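Local coordinates for protein serine protease inhibitor (Thermoanaerobacter tengcongensis, PDB 2PEF) that probably inhibits serine proteases as a member of the serpin family, here folded into the latent state, at residues Q56-L61 / I65-L70; S37-L42 / K72-Y77; K273-L278 / D285-D290. All blocks are in the same frame, centred on the assembly; numbering follows the deposited sequence. Where two conformers were deposited one is given.

The three contacts occupy one end of the serpin fold, where helices pack against the beta-sheet core. Along the chain, contact 1 is nested inside the loop that contact 2 closes, and contact 3 follows both. Helix 67-80 serves contacts 1 and 2, pairing with helix 51-62 in the first and helix 35-46 in the second; their centres lie about 11 Å apart. Contact 3, at the start of helix 275-280, is about 16 Å from contact 1 and 20 Å from contact 2, centre to centre. Gln56 probably hydrogen-bonds to Asp285, and Leu42 packs on Leu278, so the helices of contacts 1 and 2 are tied to the short helix and loop of contact 3.

Contact 1 (Q56-L61 / I65-L70); sequences QMEKAL and ISIEDL
Glu58 reaches across from helix 51-62 to the start of helix 67-80, two consecutive helices of the serpin fold joined by a short turn. This pair illustrates how one acidic side chain can serve the opening of the next helix. Its OE1 accepts a hydrogen bond from the backbone N of Ile67, 2.8 Å away, with an N-H...O angle of 159°. The donor arrives on the anti side of the carboxylate oxygen, 29° out of the group's plane. With CG anti to the carbonyl carbon (chi1 -74°) and the chain extended beyond it, the carboxylate is delivered at full length, and the side chains of Glu58 and Ile67 cross at about a right angle. Ile67 CG2 lies against the same oxygen, 3.4 Å from Glu58 OE1, so an apolar methyl flanks the bond. The carboxylate, probably charged, lies at the N terminus of helix 67-80, where the backbone N-H groups would be expected to stabilise it.

Apolar packing continues the contact toward the interior. Leu61 CB meets Leu70 CD2 at 4.0 Å, again with the two side chains roughly perpendicular. Helix 35-46 covers this side, contributing Met39 and Leu42 against Leu61 and Ala46 against Ile67, while Phe16 of helix 7-22 also packs on Leu61.

Water and capping complete the junction. A water donates to both facing carbonyls, lying 2.9 Å from Glu58 O and 2.8 Å from Ile65 O, and thereby bridges two acceptors that could not bond each other. Ser66, the N-cap residue immediately before Ile67, completes the helix start: its OG accepts a weak bond from Asp69 N, 3.3 Å away.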
ATOM      1  N   GLN A  56      -8.742 -17.216   9.882  1.00 17.70           N
ATOM      2  CA  GLN A  56      -7.403 -16.644   9.997  1.00 17.30           C
ATOM      3  C   GLN A  56      -7.249 -15.362   9.175  1.00 17.28           C
ATOM      4  O   GLN A  56      -6.663 -14.386   9.648  1.00 17.53           O
ATOM      5  CB  GLN A  56      -6.347 -17.666   9.577  1.00 17.40           C
ATOM      6  CG  GLN A  56      -6.159 -18.809  10.557  1.00 16.15           C
ATOM      7  CD  GLN A  56      -5.276 -19.914  10.007  1.00 17.76           C
ATOM      8  OE1 GLN A  56      -4.635 -19.759   8.964  1.00 17.89           O
ATOM      9  NE2 GLN A  56      -5.235 -21.039  10.710  1.00 16.31           N
ATOM     10  N   MET A  57      -7.772 -15.369   7.950  1.00 16.81           N
ATOM     11  CA  MET A  57      -7.706 -14.193   7.081  1.00 16.51           C
ATOM     12  C   MET A  57      -8.541 -13.033   7.622  1.00 16.59           C
ATOM     13  O   MET A  57      -8.067 -11.897   7.659  1.00 16.11           O
ATOM     14  CB  MET A  57      -8.121 -14.534   5.646  1.00 16.34           C
ATOM     15  CG  MET A  57      -7.100 -15.366   4.887  1.00 17.45           C
ATOM     16  SD  MET A  57      -7.493 -15.528   3.139  1.00 19.06           S
ATOM     17  CE  MET A  57      -6.856 -13.975   2.521  1.00 17.74           C
ATOM     18  N   GLU A  58      -9.771 -13.328   8.049  1.00 16.24           N
ATOM     19  CA  GLU A  58     -10.646 -12.329   8.677  1.00 17.75           C
ATOM     20  C   GLU A  58      -9.950 -11.637   9.849  1.00 16.89           C
ATOM     21  O   GLU A  58      -9.988 -10.409   9.973  1.00 18.50           O
ATOM     22  CB  GLU A  58     -11.946 -12.978   9.168  1.00 17.75           C
ATOM     23  CG  GLU A  58     -12.935 -13.346   8.067  1.00 18.75           C
ATOM     24  CD  GLU A  58     -14.199 -14.007   8.599  1.00 18.44           C
ATOM     25  OE1 GLU A  58     -15.291 -13.675   8.095  1.00 21.44           O
ATOM     26  OE2 GLU A  58     -14.107 -14.864   9.511  1.00 20.80           O
ATOM     27  N   LYS A  59      -9.321 -12.441  10.704  1.00 17.34           N
ATOM     28  CA  LYS A  59      -8.617 -11.943  11.884  1.00 16.92           C
ATOM     29  C   LYS A  59      -7.374 -11.126  11.531  1.00 16.31           C
ATOM     30  O   LYS A  59      -7.097 -10.111  12.169  1.00 15.56           O
ATOM     31  CB  LYS A  59      -8.238 -13.103  12.809  1.00 17.55           C
ATOM     32  CG  LYS A  59      -7.708 -12.666  14.160  1.00 20.67           C
ATOM     33  N   ALA A  60      -6.623 -11.582  10.530  1.00 15.91           N
ATOM     34  CA  ALA A  60      -5.430 -10.876  10.062  1.00 16.24           C
ATOM     35  C   ALA A  60      -5.761  -9.491   9.511  1.00 16.39           C
ATOM     36  O   ALA A  60      -5.037  -8.524   9.762  1.00 16.69           O
ATOM     37  CB  ALA A  60      -4.699 -11.701   9.012  1.00 16.32           C
ATOM     38  N   LEU A  61      -6.856  -9.408   8.760  1.00 16.31           N
ATOM     39  CA  LEU A  61      -7.261  -8.158   8.121  1.00 15.86           C
ATOM     40  C   LEU A  61      -8.089  -7.230   9.009  1.00 15.45           C
ATOM     41  O   LEU A  61      -7.958  -6.007   8.923  1.00 15.01           O
ATOM     42  CB  LEU A  61      -8.044  -8.444   6.840  1.00 16.02           C
ATOM     43  CG  LEU A  61      -7.326  -9.223   5.734  1.00 16.50           C
ATOM     44  CD1 LEU A  61      -8.303  -9.599   4.629  1.00 18.99           C
ATOM     45  CD2 LEU A  61      -6.152  -8.412   5.183  1.00 16.30           C
ATOM     46  N   ILE A  65     -13.763  -8.189  12.904  1.00 16.83           N
ATOM     47  CA  ILE A  65     -14.648  -7.885  11.780  1.00 16.60           C
ATOM     48  C   ILE A  65     -14.743  -9.084  10.837  1.00 16.40           C
ATOM     49  O   ILE A  65     -13.725  -9.624  10.395  1.00 17.14           O
ATOM     50  CB  ILE A  65     -14.188  -6.617  11.002  1.00 16.74           C
ATOM     51  CG1 ILE A  65     -14.074  -5.416  11.950  1.00 17.74           C
ATOM     52  CG2 ILE A  65     -15.150  -6.306   9.850  1.00 17.85           C
ATOM     53  CD1 ILE A  65     -13.403  -4.204  11.348  1.00 15.75           C
ATOM     54  N   SER A  66     -15.975  -9.497  10.541  1.00 16.87           N
ATOM     55  CA  SER A  66     -16.234 -10.600   9.613  1.00 17.78           C
ATOM     56  C   SER A  66     -16.001 -10.143   8.174  1.00 17.54           C
ATOM     57  O   SER A  66     -15.994  -8.940   7.897  1.00 19.00           O
ATOM     58  CB  SER A  66     -17.671 -11.087   9.765  1.00 17.04           C
ATOM     59  OG  SER A  66     -18.581 -10.163   9.191  1.00 17.01           O
ATOM     60  N   ILE A  67     -15.825 -11.092   7.256  1.00 18.01           N
ATOM     61  CA  ILE A  67     -15.574 -10.745   5.850  1.00 17.77           C
ATOM     62  C   ILE A  67     -16.766 -10.021   5.211  1.00 17.60           C
ATOM     63  O   ILE A  67     -16.582  -9.077   4.440  1.00 17.91           O
ATOM     64  CB  ILE A  67     -15.096 -11.965   4.988  1.00 18.19           C
ATOM     65  CG1 ILE A  67     -14.590 -11.509   3.610  1.00 16.39           C
ATOM     66  CG2 ILE A  67     -16.184 -13.033   4.860  1.00 18.67           C
ATOM     67  CD1 ILE A  67     -13.462 -10.471   3.648  1.00 14.25           C
ATOM     68  N   GLU A  68     -17.980 -10.452   5.557  1.00 17.63           N
ATOM     69  CA  GLU A  68     -19.196  -9.787   5.089  1.00 16.81           C
ATOM     70  C   GLU A  68     -19.188  -8.301   5.443  1.00 16.43           C
ATOM     71  O   GLU A  68     -19.481  -7.458   4.597  1.00 16.67           O
ATOM     72  CB  GLU A  68     -20.439 -10.462   5.670  1.00 16.43           C
ATOM     73  N   ASP A  69     -18.838  -7.990   6.691  1.00 16.69           N
ATOM     74  CA  ASP A  69     -18.766  -6.607   7.156  1.00 16.25           C
ATOM     75  C   ASP A  69     -17.578  -5.861   6.550  1.00 16.28           C
ATOM     76  O   ASP A  69     -17.700  -4.689   6.180  1.00 15.29           O
ATOM     77  CB  ASP A  69     -18.727  -6.545   8.689  1.00 16.91           C
ATOM     78  CG  ASP A  69     -20.104  -6.691   9.324  1.00 19.36           C
ATOM     79  OD1 ASP A  69     -21.119  -6.664   8.593  1.00 21.71           O
ATOM     80  OD2 ASP A  69     -20.171  -6.820  10.566  1.00 22.27           O
ATOM     81  N   LEU A  70     -16.438  -6.543   6.438  1.00 15.57           N
ATOM     82  CA  LEU A  70     -15.258  -5.956   5.810  1.00 17.11           C
ATOM     83  C   LEU A  70     -15.536  -5.576   4.355  1.00 15.57           C
ATOM     84  O   LEU A  70     -15.074  -4.530   3.893  1.00 14.84           O
ATOM     85  CB  LEU A  70     -14.038  -6.884   5.910  1.00 16.87           C
ATOM     86  CG  LEU A  70     -12.686  -6.262   5.527  1.00 20.47           C
ATOM     87  CD1 LEU A  70     -12.259  -5.188   6.523  1.00 19.16           C
ATOM     88  CD2 LEU A  70     -11.612  -7.328   5.405  1.00 19.97           C
TER
HETATM   89  O   HOH W   1     -11.919  -9.128   8.309  1.00 27.03           O

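Contact 2 (S37-L42 / K72-Y77); sequences SAMLAL and KYLYTY
Leu74 carries its whole side of this helix-helix contact, meeting Met39 and Leu40 in a purely apolar junction between helices 67-80 and 35-46. It is a clear case of a single branched side chain engaging two successive residues of a partner helix. Its forked end straddles the methionine in the conformer given: Met39 CG lies 3.8 Å from both Leu74 CD1 and Leu74 CD2. Met39 gets there with CG anti to its own backbone N (chi1 172°), after which the chain bends twice instead of running straight on. Leu40 comes alongside, sliding past Leu74 in the opposite direction, with Leu40 CD2 4.0 Å from Leu74 CD1 and 4.1 Å from Leu74 CB. Phe9 of helix 7-22 and Tyr116 of helix 106-116 also pack on Leu74. Replacing Leu74 by an alanine would probably open a gap between the helices, leaving Met39 CG without either methyl it packs on and Leu40 CD2 with little more than the CB to touch.

The solvent side of helix 67-80 is marked by Lys72 and Tyr75, both partly exposed, with Tyr75 pointing away from helix 35-46. Thr76, by contrast, is buried under the N-terminal segment: its OG1 donates to Lys72 O at 2.7 Å and also hydrogen-bonds to Lys3 N. Thr76 N donates to Lys72 O from the opposite face of its carbonyl plane, so two bonds grip one acceptor.

Near its start, helix 35-46 meets the sheet: Ser37 OG bonds to Asn162 OD1 and Thr329 OG1. The buried leucine-methionine junction thus belongs to the helical layer behind the central sheet of the serpin fold, beside the region known in serpins as the shutter.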
ATOM      1  N   SER A  37      -3.936  -1.094  -0.763  1.00 14.21           N
ATOM      2  CA  SER A  37      -3.786  -2.051  -1.853  1.00 14.37           C
ATOM      3  C   SER A  37      -3.706  -3.495  -1.355  1.00 14.19           C
ATOM      4  O   SER A  37      -4.354  -4.387  -1.908  1.00 15.63           O
ATOM      5  CB  SER A  37      -2.555  -1.708  -2.692  1.00 14.30           C
ATOM      6  OG  SER A  37      -2.351  -2.677  -3.705  1.00 12.92           O
ATOM      7  N   ALA A  38      -2.913  -3.716  -0.310  1.00 14.24           N
ATOM      8  CA  ALA A  38      -2.757  -5.046   0.273  1.00 15.24           C
ATOM      9  C   ALA A  38      -4.073  -5.557   0.842  1.00 15.62           C
ATOM     10  O   ALA A  38      -4.472  -6.695   0.566  1.00 15.68           O
ATOM     11  CB  ALA A  38      -1.677  -5.040   1.336  1.00 16.32           C
ATOM     12  N   MET A  39      -4.736  -4.706   1.626  1.00 14.32           N
ATOM     13  CA  MET A  39      -6.050  -4.999   2.196  0.50 14.70           C
ATOM     14  C   MET A  39      -7.049  -5.447   1.130  1.00 15.13           C
ATOM     15  O   MET A  39      -7.761  -6.440   1.294  1.00 15.60           O
ATOM     16  CB  MET A  39      -6.586  -3.762   2.929  0.50 14.81           C
ATOM     17  CG  MET A  39      -8.029  -3.877   3.407  0.50 15.23           C
ATOM     18  SD  MET A  39      -8.250  -5.119   4.693  0.50 14.66           S
ATOM     19  CE  MET A  39      -7.538  -4.285   6.107  0.50 15.29           C
ATOM     20  N   LEU A  40      -7.108  -4.697   0.033  1.00 13.43           N
ATOM     21  CA  LEU A  40      -8.097  -4.977  -1.007  1.00 12.54           C
ATOM     22  C   LEU A  40      -7.875  -6.305  -1.730  1.00 13.68           C
ATOM     23  O   LEU A  40      -8.830  -7.045  -1.968  1.00 13.33           O
ATOM     24  CB  LEU A  40      -8.199  -3.813  -1.991  1.00 11.96           C
ATOM     25  CG  LEU A  40      -8.802  -2.545  -1.377  1.00 12.10           C
ATOM     26  CD1 LEU A  40      -8.576  -1.351  -2.288  1.00 14.19           C
ATOM     27  CD2 LEU A  40     -10.280  -2.714  -1.065  1.00 13.16           C
ATOM     28  N   ALA A  41      -6.623  -6.609  -2.064  1.00 12.36           N
ATOM     29  CA  ALA A  41      -6.294  -7.865  -2.727  1.00 14.00           C
ATOM     30  C   ALA A  41      -6.604  -9.040  -1.807  1.00 15.34           C
ATOM     31  O   ALA A  41      -7.163 -10.049  -2.237  1.00 15.81           O
ATOM     32  CB  ALA A  41      -4.830  -7.883  -3.130  1.00 15.15           C
ATOM     33  N   LEU A  42      -6.249  -8.888  -0.532  1.00 14.86           N
ATOM     34  CA  LEU A  42      -6.431  -9.951   0.447  1.00 14.33           C
ATOM     35  C   LEU A  42      -7.893 -10.119   0.852  1.00 14.03           C
ATOM     36  O   LEU A  42      -8.335 -11.234   1.124  1.00 15.10           O
ATOM     37  CB  LEU A  42      -5.551  -9.707   1.673  1.00 14.15           C
ATOM     38  CG  LEU A  42      -4.036  -9.828   1.454  1.00 16.44           C
ATOM     39  CD1 LEU A  42      -3.276  -9.192   2.611  1.00 11.95           C
ATOM     40  CD2 LEU A  42      -3.602 -11.282   1.258  1.00 15.35           C
ATOM     41  N   LYS A  72     -18.480  -4.687   3.157  1.00 14.78           N
ATOM     42  CA  LYS A  72     -19.308  -3.485   3.216  1.00 15.39           C
ATOM     43  C   LYS A  72     -18.454  -2.257   3.526  1.00 14.80           C
ATOM     44  O   LYS A  72     -18.589  -1.219   2.876  1.00 16.44           O
ATOM     45  CB  LYS A  72     -20.422  -3.646   4.252  1.00 14.27           C
ATOM     46  CG  LYS A  72     -21.398  -4.760   3.926  1.00 15.28           C
ATOM     47  CD  LYS A  72     -22.655  -4.666   4.772  1.00 18.49           C
ATOM     48  CE  LYS A  72     -23.633  -5.778   4.425  1.00 22.88           C
ATOM     49  NZ  LYS A  72     -23.208  -7.094   4.978  1.00 28.72           N
ATOM     50  N   TYR A  73     -17.570  -2.391   4.512  1.00 14.52           N
ATOM     51  CA  TYR A  73     -16.663  -1.309   4.894  1.00 14.66           C
ATOM     52  C   TYR A  73     -15.781  -0.860   3.728  1.00 14.50           C
ATOM     53  O   TYR A  73     -15.648   0.336   3.457  1.00 15.26           O
ATOM     54  CB  TYR A  73     -15.753  -1.758   6.037  1.00 14.60           C
ATOM     55  CG  TYR A  73     -16.298  -1.620   7.441  1.00 14.72           C
ATOM     56  CD1 TYR A  73     -16.163  -2.668   8.355  1.00 13.68           C
ATOM     57  CD2 TYR A  73     -16.920  -0.448   7.872  1.00 15.99           C
ATOM     58  CE1 TYR A  73     -16.635  -2.554   9.655  1.00 15.12           C
ATOM     59  CE2 TYR A  73     -17.399  -0.326   9.177  1.00 14.78           C
ATOM     60  CZ  TYR A  73     -17.247  -1.383  10.060  1.00 14.75           C
ATOM     61  OH  TYR A  73     -17.714  -1.281  11.349  1.00 17.25           O
ATOM     62  N   LEU A  74     -15.166  -1.825   3.049  1.00 14.91           N
ATOM     63  CA  LEU A  74     -14.224  -1.516   1.979  1.00 14.30           C
ATOM     64  C   LEU A  74     -14.928  -0.939   0.757  1.00 14.33           C
ATOM     65  O   LEU A  74     -14.440   0.014   0.145  1.00 15.02           O
ATOM     66  CB  LEU A  74     -13.389  -2.746   1.613  1.00 14.55           C
ATOM     67  CG  LEU A  74     -12.344  -3.146   2.660  1.00 17.27           C
ATOM     68  CD1 LEU A  74     -11.642  -4.416   2.241  1.00 17.75           C
ATOM     69  CD2 LEU A  74     -11.329  -2.026   2.903  1.00 14.50           C
ATOM     70  N   TYR A  75     -16.083  -1.506   0.420  1.00 13.46           N
ATOM     71  CA  TYR A  75     -16.920  -0.950  -0.632  1.00 14.13           C
ATOM     72  C   TYR A  75     -17.245   0.515  -0.339  1.00 13.01           C
ATOM     73  O   TYR A  75     -17.132   1.364  -1.213  1.00 12.89           O
ATOM     74  CB  TYR A  75     -18.206  -1.774  -0.794  1.00 14.25           C
ATOM     75  CG  TYR A  75     -19.275  -1.095  -1.613  1.00 15.89           C
ATOM     76  CD1 TYR A  75     -19.196  -1.062  -3.005  1.00 14.35           C
ATOM     77  CD2 TYR A  75     -20.371  -0.491  -0.998  1.00 19.81           C
ATOM     78  CE1 TYR A  75     -20.177  -0.441  -3.763  1.00 15.51           C
ATOM     79  CE2 TYR A  75     -21.358   0.139  -1.749  1.00 18.10           C
ATOM     80  CZ  TYR A  75     -21.255   0.157  -3.127  1.00 18.61           C
ATOM     81  OH  TYR A  75     -22.234   0.782  -3.861  1.00 19.82           O
ATOM     82  N   THR A  76     -17.624   0.805   0.902  1.00 13.69           N
ATOM     83  CA  THR A  76     -17.996   2.162   1.293  1.00 13.57           C
ATOM     84  C   THR A  76     -16.771   3.077   1.315  1.00 13.75           C
ATOM     85  O   THR A  76     -16.833   4.226   0.857  1.00 14.45           O
ATOM     86  CB  THR A  76     -18.692   2.167   2.663  1.00 13.35           C
ATOM     87  OG1 THR A  76     -19.741   1.186   2.663  1.00 14.98           O
ATOM     88  CG2 THR A  76     -19.277   3.540   2.966  1.00 16.44           C
ATOM     89  N   TYR A  77     -15.665   2.552   1.835  1.00 13.41           N
ATOM     90  CA  TYR A  77     -14.409   3.296   1.889  1.00 14.58           C
ATOM     91  C   TYR A  77     -13.955   3.712   0.494  1.00 14.63           C
ATOM     92  O   TYR A  77     -13.644   4.883   0.262  1.00 15.70           O
ATOM     93  CB  TYR A  77     -13.318   2.479   2.584  1.00 14.36           C
ATOM     94  CG  TYR A  77     -12.088   3.286   2.930  1.00 16.78           C
ATOM     95  CD1 TYR A  77     -12.172   4.386   3.785  1.00 16.18           C
ATOM     96  CD2 TYR A  77     -10.840   2.946   2.410  1.00 17.91           C
ATOM     97  CE1 TYR A  77     -11.044   5.130   4.113  1.00 15.06           C
ATOM     98  CE2 TYR A  77      -9.700   3.686   2.733  1.00 18.36           C
ATOM     99  CZ  TYR A  77      -9.811   4.777   3.581  1.00 15.69           C
ATOM    100  OH  TYR A  77      -8.691   5.513   3.896  1.00 17.25           O
TER

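Contact 3 (K273-L278 / D285-D290); sequences KMNETL and DAFLPD
Asn275 and Phe287 face each other with their CA atoms 7.8 Å apart, the first opening helix 275-280 and the second ending a 3-10 turn, 285-287, in the loop that follows. Such a pairing exemplifies how a loop can be docked by one aromatic residue. The turn is closed by a backbone bond from Leu288 N to Asp285 O, and from it Phe287 reaches the helix with CG anti to its carbonyl carbon (chi1 -60°).

The ring is met along two of its sides. Asn275 ND2 lies 3.4 Å from Phe287 CD2 and approaches obliquely, the amide and ring planes being 40° apart. At the far end, Leu278 CD1 comes to the ring edge, close to its plane, 4.0 Å from Phe287 CZ, and the two side chains cross at about a right angle. Asn275 CA, also 4.0 Å from Phe287 CZ, brings the helix backbone itself up to the aromatic ring.

What the Asn275 amide does with its polar ends is settled by the stretch that enters strand 310-318: OD1 accepts from Val310 N, and ND2 bonds to Ser308 O. These two bonds fix the rotation of the amide and so hold it at its oblique setting against the ring. Val310 and Ile307 pack on Phe287 as well, enclosing the ring, which is buried. Ala286 adds a backbone bond with Ile307. Together these contacts join the loop to helix 275-280 and to the start of strand 310-318, at the junction where strand 255-273 of the serpin fold gives way to that short helix.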
ATOM      1  N   LYS A 273       7.750  -9.492  -0.858  1.00 17.56           N
ATOM      2  CA  LYS A 273       6.912 -10.673  -0.687  1.00 18.25           C
ATOM      3  C   LYS A 273       6.321 -10.627   0.719  1.00 17.46           C
ATOM      4  O   LYS A 273       7.054 -10.495   1.704  1.00 16.34           O
ATOM      5  CB  LYS A 273       7.745 -11.937  -0.899  1.00 17.59           C
ATOM      6  CG  LYS A 273       6.965 -13.242  -0.847  1.00 22.46           C
ATOM      7  CD  LYS A 273       7.865 -14.409  -1.211  1.00 21.37           C
ATOM      8  CE  LYS A 273       7.275 -15.728  -0.753  1.00 24.31           C
ATOM      9  NZ  LYS A 273       8.069 -16.895  -1.225  1.00 24.70           N
ATOM     10  N   MET A 274       4.995 -10.714   0.808  1.00 18.42           N
ATOM     11  CA  MET A 274       4.297 -10.496   2.078  1.00 18.43           C
ATOM     12  C   MET A 274       3.921 -11.765   2.853  1.00 19.36           C
ATOM     13  O   MET A 274       3.307 -11.681   3.915  1.00 19.54           O
ATOM     14  CB  MET A 274       3.065  -9.611   1.851  1.00 19.09           C
ATOM     15  CG  MET A 274       3.408  -8.134   1.763  1.00 17.15           C
ATOM     16  SD  MET A 274       1.993  -7.106   1.361  1.00 19.46           S
ATOM     17  CE  MET A 274       2.663  -5.501   1.771  1.00 21.40           C
ATOM     18  N   ASN A 275       4.308 -12.927   2.331  1.00 19.39           N
ATOM     19  CA  ASN A 275       3.971 -14.211   2.950  1.00 19.19           C
ATOM     20  C   ASN A 275       4.257 -14.283   4.452  1.00 20.22           C
ATOM     21  O   ASN A 275       3.348 -14.545   5.242  1.00 20.84           O
ATOM     22  CB  ASN A 275       4.681 -15.361   2.231  1.00 19.53           C
ATOM     23  CG  ASN A 275       4.111 -15.630   0.856  1.00 19.42           C
ATOM     24  OD1 ASN A 275       3.760 -14.704   0.117  1.00 21.64           O
ATOM     25  ND2 ASN A 275       4.024 -16.905   0.498  1.00 19.67           N
ATOM     26  N   GLU A 276       5.512 -14.036   4.827  1.00 20.75           N
ATOM     27  CA  GLU A 276       5.971 -14.157   6.216  1.00 22.19           C
ATOM     28  C   GLU A 276       5.276 -13.175   7.161  1.00 21.12           C
ATOM     29  O   GLU A 276       4.907 -13.535   8.283  1.00 20.74           O
ATOM     30  CB  GLU A 276       7.491 -13.985   6.299  1.00 22.38           C
ATOM     31  CG  GLU A 276       8.290 -15.212   5.866  1.00 24.09           C
ATOM     32  CD  GLU A 276       9.788 -15.066   6.109  1.00 24.99           C
ATOM     33  OE1 GLU A 276      10.232 -13.980   6.545  1.00 26.16           O
ATOM     34  OE2 GLU A 276      10.526 -16.047   5.870  1.00 27.84           O
ATOM     35  N   THR A 277       5.099 -11.940   6.698  1.00 20.92           N
ATOM     36  CA  THR A 277       4.358 -10.925   7.447  1.00 21.29           C
ATOM     37  C   THR A 277       2.925 -11.387   7.716  1.00 20.73           C
ATOM     38  O   THR A 277       2.433 -11.295   8.845  1.00 21.14           O
ATOM     39  CB  THR A 277       4.342  -9.578   6.690  1.00 21.13           C
ATOM     40  OG1 THR A 277       5.681  -9.087   6.562  1.00 23.61           O
ATOM     41  CG2 THR A 277       3.495  -8.545   7.421  1.00 22.83           C
ATOM     42  N   LEU A 278       2.273 -11.895   6.673  1.00 20.13           N
ATOM     43  CA  LEU A 278       0.895 -12.367   6.769  1.00 20.35           C
ATOM     44  C   LEU A 278       0.765 -13.586   7.683  1.00 19.68           C
ATOM     45  O   LEU A 278      -0.206 -13.703   8.428  1.00 20.42           O
ATOM     46  CB  LEU A 278       0.322 -12.646   5.370  1.00 20.62           C
ATOM     47  CG  LEU A 278       0.062 -11.392   4.520  1.00 19.96           C
ATOM     48  CD1 LEU A 278      -0.207 -11.737   3.057  1.00 20.50           C
ATOM     49  CD2 LEU A 278      -1.077 -10.544   5.093  1.00 21.69           C
ATOM     50  N   ASP A 285      -2.749 -21.071   7.201  1.00 17.39           N
ATOM     51  CA  ASP A 285      -3.425 -22.127   6.438  1.00 17.84           C
ATOM     52  C   ASP A 285      -3.502 -21.826   4.947  1.00 16.90           C
ATOM     53  O   ASP A 285      -3.339 -22.724   4.130  1.00 16.78           O
ATOM     54  CB  ASP A 285      -4.836 -22.378   6.974  1.00 18.20           C
ATOM     55  CG  ASP A 285      -4.851 -23.268   8.202  1.00 20.17           C
ATOM     56  OD1 ASP A 285      -3.826 -23.342   8.914  1.00 24.99           O
ATOM     57  OD2 ASP A 285      -5.903 -23.890   8.459  1.00 19.97           O
ATOM     58  N   ALA A 286      -3.742 -20.560   4.603  1.00 17.76           N
ATOM     59  CA  ALA A 286      -3.889 -20.138   3.207  1.00 17.08           C
ATOM     60  C   ALA A 286      -2.674 -20.487   2.347  1.00 17.70           C
ATOM     61  O   ALA A 286      -2.800 -20.711   1.139  1.00 18.39           O
ATOM     62  CB  ALA A 286      -4.167 -18.645   3.139  1.00 17.05           C
ATOM     63  N   PHE A 287      -1.503 -20.527   2.977  1.00 17.95           N
ATOM     64  CA  PHE A 287      -0.245 -20.797   2.278  1.00 18.87           C
ATOM     65  C   PHE A 287       0.123 -22.282   2.238  1.00 18.96           C
ATOM     66  O   PHE A 287       1.105 -22.660   1.594  1.00 19.11           O
ATOM     67  CB  PHE A 287       0.896 -19.981   2.902  1.00 19.04           C
ATOM     68  CG  PHE A 287       0.683 -18.493   2.844  1.00 18.33           C
ATOM     69  CD1 PHE A 287       0.238 -17.796   3.964  1.00 18.52           C
ATOM     70  CD2 PHE A 287       0.921 -17.785   1.665  1.00 19.25           C
ATOM     71  CE1 PHE A 287       0.037 -16.419   3.913  1.00 17.47           C
ATOM     72  CE2 PHE A 287       0.726 -16.409   1.603  1.00 19.71           C
ATOM     73  CZ  PHE A 287       0.282 -15.722   2.726  1.00 17.82           C
ATOM     74  N   LEU A 288      -0.664 -23.117   2.916  1.00 19.42           N
ATOM     75  CA  LEU A 288      -0.376 -24.550   3.017  1.00 20.21           C
ATOM     76  C   LEU A 288      -1.223 -25.354   2.029  1.00 20.86           C
ATOM     77  O   LEU A 288      -2.450 -25.330   2.115  1.00 21.96           O
ATOM     78  CB  LEU A 288      -0.626 -25.053   4.445  1.00 20.24           C
ATOM     79  CG  LEU A 288       0.049 -24.354   5.632  1.00 18.42           C
ATOM     80  CD1 LEU A 288      -0.454 -24.933   6.950  1.00 18.27           C
ATOM     81  CD2 LEU A 288       1.567 -24.434   5.555  1.00 19.26           C
ATOM     82  N   PRO A 289      -0.571 -26.063   1.083  1.00 21.60           N
ATOM     83  CA  PRO A 289      -1.289 -26.863   0.081  1.00 22.28           C
ATOM     84  C   PRO A 289      -2.262 -27.891   0.668  1.00 22.26           C
ATOM     85  O   PRO A 289      -3.355 -28.076   0.128  1.00 23.26           O
ATOM     86  CB  PRO A 289      -0.164 -27.565  -0.696  1.00 22.60           C
ATOM     87  CG  PRO A 289       1.066 -27.403   0.136  1.00 23.59           C
ATOM     88  CD  PRO A 289       0.888 -26.131   0.892  1.00 21.89           C
ATOM     89  N   ASP A 290      -1.870 -28.537   1.765  1.00 22.44           N
ATOM     90  CA  ASP A 290      -2.683 -29.584   2.388  1.00 22.67           C
ATOM     91  C   ASP A 290      -3.716 -29.059   3.394  1.00 22.58           C
ATOM     92  O   ASP A 290      -4.609 -29.805   3.809  1.00 23.17           O
ATOM     93  CB  ASP A 290      -1.783 -30.628   3.057  1.00 22.98           C
TER